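Long-range contacts in probable uracil-DNA glycosylase (Acanthamoeba polyphaga mimivirus, PDB 5X55), which belongs to the uracil-DNA glycosylase superfamily and folds round a central parallel beta sheet flanked by helices: residues K184-G189 / L290-W295; V217-A222 / P319-V324. All coordinates share one frame; numbering follows the deposited sequence.

Contact 1: K184-G189 / L290-W295; sequences KVVILG and LIFVAW
Val186 O takes two donors: Val293 N at 3.0 Å, in a nearly straight bond (174° at the hydrogen), and water 1 at 2.7 Å. The bond from Val293 N belongs to the parallel ladder between the two inner strands of the four-stranded sheet at the heart of this alpha/beta fold. Val186 also gives its N-H to Ile291 O, 2.7 Å from Val186 N, so this one residue faces the other strand with both backbone polar groups. At the start of the ladder Ile291 N reaches Lys184 O at 3.1 Å, tilted 25° out of the carbonyl plane. Beyond Ile187 the strands splay and waters take over: water 1 and water 2 both donate to Val293 O, water 2 at 2.6 Å, and water 2 also joins Leu188 O to Trp295 N. On one face Val185, Ile187, Ile291 and Val293 pack together, with helix 350-360 over Val185 and Ile291. On the other, Val186 lies alongside Phe292 and points the same way; its CB is 3.8 Å from Phe292 CD2, and its CG2 sits over the ring near the rim. With CG1 of Ile187 beside the backbone N (chi1 -47°), CG2 is anti to that N and lies over the six-membered ring of Trp295 in a CH-pi contact, CG2 to CZ3 3.6 Å, on the same ring face as Val293 CG1.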
loop_
_atom_site.group_PDB
_atom_site.type_symbol
_atom_site.label_atom_id
_atom_site.label_comp_id
_atom_site.label_asym_id
_atom_site.label_seq_id
_atom_site.Cartn_x
_atom_site.Cartn_y
_atom_site.Cartn_z
ATOM N N LYS A 184 7.547 -0.096 -10.525
ATOM C CA LYS A 184 7.397 1.033 -11.443
ATOM C C LYS A 184 6.576 2.184 -10.879
ATOM O O LYS A 184 6.838 3.329 -11.221
ATOM C CB LYS A 184 6.747 0.578 -12.748
ATOM C CG LYS A 184 7.472 -0.552 -13.410
ATOM C CD LYS A 184 6.474 -1.468 -14.076
ATOM C CE LYS A 184 6.560 -1.409 -15.569
ATOM N NZ LYS A 184 5.853 -2.610 -16.161
ATOM N N VAL A 185 5.574 1.895 -10.055
ATOM C CA VAL A 185 4.646 2.879 -9.518
ATOM C C VAL A 185 4.456 2.543 -8.053
ATOM O O VAL A 185 4.332 1.366 -7.698
ATOM C CB VAL A 185 3.287 2.850 -10.255
ATOM C CG1 VAL A 185 2.377 3.955 -9.749
ATOM C CG2 VAL A 185 3.479 2.943 -11.752
ATOM N N VAL A 186 4.484 3.568 -7.198
ATOM C CA VAL A 186 4.258 3.427 -5.762
ATOM C C VAL A 186 2.960 4.151 -5.450
ATOM O O VAL A 186 2.862 5.366 -5.671
ATOM C CB VAL A 186 5.415 4.016 -4.941
ATOM C CG1 VAL A 186 5.103 3.909 -3.446
ATOM C CG2 VAL A 186 6.744 3.336 -5.297
ATOM N N ILE A 187 1.959 3.414 -4.968
ATOM C CA ILE A 187 0.673 3.985 -4.557
ATOM C C ILE A 187 0.513 3.778 -3.051
ATOM O O ILE A 187 0.266 2.656 -2.586
ATOM C CB ILE A 187 -0.515 3.379 -5.321
ATOM C CG1 ILE A 187 -0.221 3.323 -6.827
ATOM C CG2 ILE A 187 -1.796 4.195 -5.041
ATOM C CD1 ILE A 187 -1.431 3.040 -7.678
ATOM N N LEU A 188 0.609 4.860 -2.294
ATOM C CA LEU A 188 0.480 4.785 -0.845
ATOM C C LEU A 188 -0.975 4.839 -0.395
ATOM O O LEU A 188 -1.739 5.713 -0.814
ATOM C CB LEU A 188 1.250 5.917 -0.198
ATOM C CG LEU A 188 2.734 5.616 -0.286
ATOM C CD1 LEU A 188 3.478 6.926 -0.236
ATOM C CD2 LEU A 188 3.124 4.682 0.856
ATOM N N GLY A 189 -1.353 3.889 0.448
ATOM C CA GLY A 189 -2.504 4.050 1.304
ATOM C C GLY A 189 -2.082 4.569 2.678
ATOM O O GLY A 189 -0.903 4.771 2.991
ATOM N N LEU A 290 11.035 6.404 -10.635
ATOM C CA LEU A 290 9.811 5.764 -10.189
ATOM C C LEU A 290 8.670 6.753 -10.330
ATOM O O LEU A 290 8.879 7.965 -10.428
ATOM C CB LEU A 290 9.923 5.306 -8.736
ATOM C CG LEU A 290 11.096 4.385 -8.404
ATOM C CD1 LEU A 290 11.043 3.952 -6.940
ATOM C CD2 LEU A 290 11.139 3.179 -9.319
ATOM N N ILE A 291 7.449 6.236 -10.330
ATOM C CA ILE A 291 6.266 7.083 -10.310
ATOM C C ILE A 291 5.605 6.963 -8.941
ATOM O O ILE A 291 5.258 5.857 -8.510
ATOM C CB ILE A 291 5.291 6.715 -11.432
ATOM C CG1 ILE A 291 6.019 6.823 -12.775
ATOM C CG2 ILE A 291 4.071 7.632 -11.361
ATOM C CD1 ILE A 291 5.342 6.097 -13.912
ATOM N N PHE A 292 5.437 8.099 -8.263
ATOM C CA PHE A 292 4.752 8.182 -6.980
ATOM C C PHE A 292 3.391 8.834 -7.184
ATOM O O PHE A 292 3.298 9.941 -7.735
ATOM C CB PHE A 292 5.574 8.976 -5.952
ATOM C CG PHE A 292 6.747 8.218 -5.401
ATOM C CD1 PHE A 292 7.938 8.155 -6.103
ATOM C CD2 PHE A 292 6.645 7.542 -4.182
ATOM C CE1 PHE A 292 9.026 7.439 -5.612
ATOM C CE2 PHE A 292 7.728 6.812 -3.669
ATOM C CZ PHE A 292 8.924 6.757 -4.393
ATOM N N VAL A 293 2.344 8.142 -6.745
ATOM C CA VAL A 293 0.968 8.614 -6.835
ATOM C C VAL A 293 0.514 8.982 -5.432
ATOM O O VAL A 293 0.473 8.120 -4.543
ATOM C CB VAL A 293 0.056 7.545 -7.449
ATOM C CG1 VAL A 293 -1.356 8.029 -7.479
ATOM C CG2 VAL A 293 0.529 7.193 -8.825
ATOM N N ALA A 294 0.182 10.262 -5.227
ATOM C CA ALA A 294 -0.186 10.786 -3.914
ATOM C C ALA A 294 -1.676 11.129 -3.909
ATOM O O ALA A 294 -2.089 12.174 -4.422
ATOM C CB ALA A 294 0.668 12.004 -3.557
ATOM N N TRP A 295 -2.486 10.249 -3.323
ATOM C CA TRP A 295 -3.915 10.482 -3.186
ATOM C C TRP A 295 -4.206 10.914 -1.739
ATOM O O TRP A 295 -4.164 10.093 -0.813
ATOM C CB TRP A 295 -4.686 9.226 -3.570
ATOM C CG TRP A 295 -4.620 8.824 -5.043
ATOM C CD1 TRP A 295 -4.406 9.635 -6.129
ATOM C CD2 TRP A 295 -4.793 7.491 -5.566
ATOM N NE1 TRP A 295 -4.440 8.884 -7.297
ATOM C CE2 TRP A 295 -4.674 7.570 -6.972
ATOM C CE3 TRP A 295 -5.041 6.242 -4.974
ATOM C CZ2 TRP A 295 -4.786 6.453 -7.792
ATOM C CZ3 TRP A 295 -5.161 5.122 -5.802
ATOM C CH2 TRP A 295 -5.025 5.240 -7.194
HETATM O O HOH W 1 2.729 6.894 -3.427
HETATM O O HOH W 2 -1.336 7.598 -2.779
HETATM O O HOH W 3 -3.979 7.101 -0.326
#

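Contact 2: V217-A222 / P319-V324; sequences VPKSLA and PSPYSV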
loop_
_atom_site.group_PDB
_atom_site.type_symbol
_atom_site.label_atom_id
_atom_site.label_comp_id
_atom_site.label_asym_id
_atom_site.label_seq_id
_atom_site.Cartn_x
_atom_site.Cartn_y
_atom_site.Cartn_z
ATOM N N VAL A 217 -16.544 -4.628 -2.651
ATOM C CA VAL A 217 -15.609 -3.613 -3.142
ATOM C C VAL A 217 -15.730 -2.362 -2.272
ATOM O O VAL A 217 -16.820 -1.787 -2.186
ATOM C CB VAL A 217 -15.878 -3.276 -4.616
ATOM C CG1 VAL A 217 -14.986 -2.103 -5.077
ATOM C CG2 VAL A 217 -15.699 -4.514 -5.511
ATOM N N PRO A 218 -14.663 -1.899 -1.622
ATOM C CA PRO A 218 -14.757 -0.662 -0.821
ATOM C C PRO A 218 -14.962 0.570 -1.696
ATOM O O PRO A 218 -14.543 0.611 -2.855
ATOM C CB PRO A 218 -13.405 -0.592 -0.092
ATOM C CG PRO A 218 -12.813 -1.994 -0.244
ATOM C CD PRO A 218 -13.327 -2.511 -1.548
ATOM N N LYS A 219 -15.592 1.596 -1.107
ATOM C CA LYS A 219 -16.059 2.734 -1.897
ATOM C C LYS A 219 -14.904 3.479 -2.564
ATOM O O LYS A 219 -15.026 3.926 -3.717
ATOM C CB LYS A 219 -16.891 3.666 -1.015
ATOM C CG LYS A 219 -18.302 3.126 -0.776
ATOM C CD LYS A 219 -18.980 3.811 0.402
ATOM C CE LYS A 219 -20.401 3.289 0.588
ATOM N NZ LYS A 219 -21.209 3.367 -0.673
ATOM N N SER A 220 -13.772 3.600 -1.867
ATOM C CA SER A 220 -12.585 4.193 -2.474
ATOM C C SER A 220 -12.192 3.461 -3.750
ATOM O O SER A 220 -11.957 4.083 -4.797
ATOM C CB SER A 220 -11.442 4.174 -1.476
ATOM O OG SER A 220 -11.716 5.119 -0.465
ATOM N N LEU A 221 -12.136 2.131 -3.684
ATOM C CA LEU A 221 -11.722 1.358 -4.842
ATOM C C LEU A 221 -12.742 1.476 -5.963
ATOM O O LEU A 221 -12.364 1.564 -7.140
ATOM C CB LEU A 221 -11.502 -0.100 -4.443
ATOM C CG LEU A 221 -10.983 -1.065 -5.514
ATOM C CD1 LEU A 221 -9.757 -0.494 -6.219
ATOM C CD2 LEU A 221 -10.649 -2.391 -4.856
ATOM N N ALA A 222 -14.039 1.482 -5.623
ATOM C CA ALA A 222 -15.059 1.692 -6.645
ATOM C C ALA A 222 -14.832 3.012 -7.356
ATOM O O ALA A 222 -15.016 3.115 -8.579
ATOM C CB ALA A 222 -16.465 1.649 -6.027
ATOM N N PRO A 319 -9.511 9.234 -3.225
ATOM C CA PRO A 319 -10.709 8.716 -3.904
ATOM C C PRO A 319 -11.855 8.364 -2.986
ATOM O O PRO A 319 -12.910 7.959 -3.489
ATOM C CB PRO A 319 -10.193 7.445 -4.599
ATOM C CG PRO A 319 -9.074 6.997 -3.753
ATOM C CD PRO A 319 -8.386 8.287 -3.333
ATOM N N SER A 320 -11.696 8.450 -1.667
ATOM C CA SER A 320 -12.816 8.129 -0.798
ATOM C C SER A 320 -13.992 9.054 -1.118
ATOM O O SER A 320 -13.788 10.165 -1.612
ATOM C CB SER A 320 -12.418 8.272 0.664
ATOM O OG SER A 320 -12.860 9.516 1.180
ATOM N N PRO A 321 -15.235 8.611 -0.886
ATOM C CA PRO A 321 -16.394 9.456 -1.244
ATOM C C PRO A 321 -16.412 10.820 -0.563
ATOM O O PRO A 321 -17.042 11.751 -1.086
ATOM C CB PRO A 321 -17.610 8.606 -0.824
ATOM C CG PRO A 321 -17.065 7.420 -0.091
ATOM C CD PRO A 321 -15.643 7.237 -0.548
ATOM N N TYR A 322 -15.735 10.977 0.571
ATOM C CA TYR A 322 -15.721 12.269 1.240
ATOM C C TYR A 322 -14.819 13.288 0.552
ATOM O O TYR A 322 -14.964 14.482 0.806
ATOM C CB TYR A 322 -15.323 12.085 2.712
ATOM C CG TYR A 322 -16.478 11.571 3.562
ATOM C CD1 TYR A 322 -17.782 11.891 3.241
ATOM C CD2 TYR A 322 -16.271 10.760 4.663
ATOM C CE1 TYR A 322 -18.860 11.428 3.989
ATOM C CE2 TYR A 322 -17.346 10.290 5.439
ATOM C CZ TYR A 322 -18.638 10.627 5.089
ATOM O OH TYR A 322 -19.712 10.174 5.826
ATOM N N SER A 323 -13.923 12.863 -0.348
ATOM C CA SER A 323 -13.001 13.799 -0.982
ATOM C C SER A 323 -12.884 13.626 -2.490
ATOM O O SER A 323 -12.193 14.421 -3.132
ATOM C CB SER A 323 -11.609 13.677 -0.344
ATOM O OG SER A 323 -11.156 12.331 -0.367
ATOM N N VAL A 324 -13.563 12.636 -3.079
ATOM C CA VAL A 324 -13.269 12.235 -4.454
ATOM C C VAL A 324 -13.518 13.385 -5.430
ATOM O O VAL A 324 -12.766 13.563 -6.395
ATOM C CB VAL A 324 -14.083 10.974 -4.824
ATOM C CG1 VAL A 324 -15.606 11.218 -4.642
ATOM C CG2 VAL A 324 -13.746 10.500 -6.251
#
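Ser220, in the first turn of helix 219-230, sets its hydroxyl against Ser320, OG 3.2 Å from Ser320 CA and 3.4 Å from Ser320 CB. With OG anti to the carbonyl carbon (chi1 -71°), the group leans out from the helix into the bend between Pro319 and Pro321. Pro319 approaches the backbone carbonyl of Ser220, its CB 3.8 Å from Ser220 O, while Asn223 of the same helix donates to Pro319 O. The segment 319-324 follows His318, and this His-Pro-Ser-Pro sequence is consistent with the leucine loop of uracil-DNA glycosylases, Tyr322 then standing at the leucine place; Val217 to Ser220, with Pro218 at the N-cap, probably correspond to the end of the family's proline-rich loop, leading into the helix. Pro321 packs on Lys219, one residue earlier in the helix. Its CD is 3.8 Å from Lys219 CB, the pyrrolidine ring and the lysine chain crossing at about a right angle before the lysine chain turns off from the loop. The loop is tied to itself across Pro321, where Ser320 OG accepts from Tyr322 N at 3.3 Å, an ST turn that turns this hydroxyl to its own loop rather than to Ser220.

How the contacts relate
The segments alternate along the chain, 184-189, 217-222, 290-295, 319-324, so the two contacts interlock within one fold. Contact 1 joins the two inner strands in the buried middle of the sheet; contact 2 lies at the surface, its centre about 17 Å from that of contact 1. Each strand leads on toward a segment of contact 2: strand 185-189 is followed by helix 219-230, and strand 291-295 by helix 297-303, edge strand 312-316 and then the loop 319-324. The contacts meet directly where Trp295 CB packs 3.8 Å from Pro319 CD. The sheet core and the surface contact of a helix start with a loop therefore adjoin through this packing.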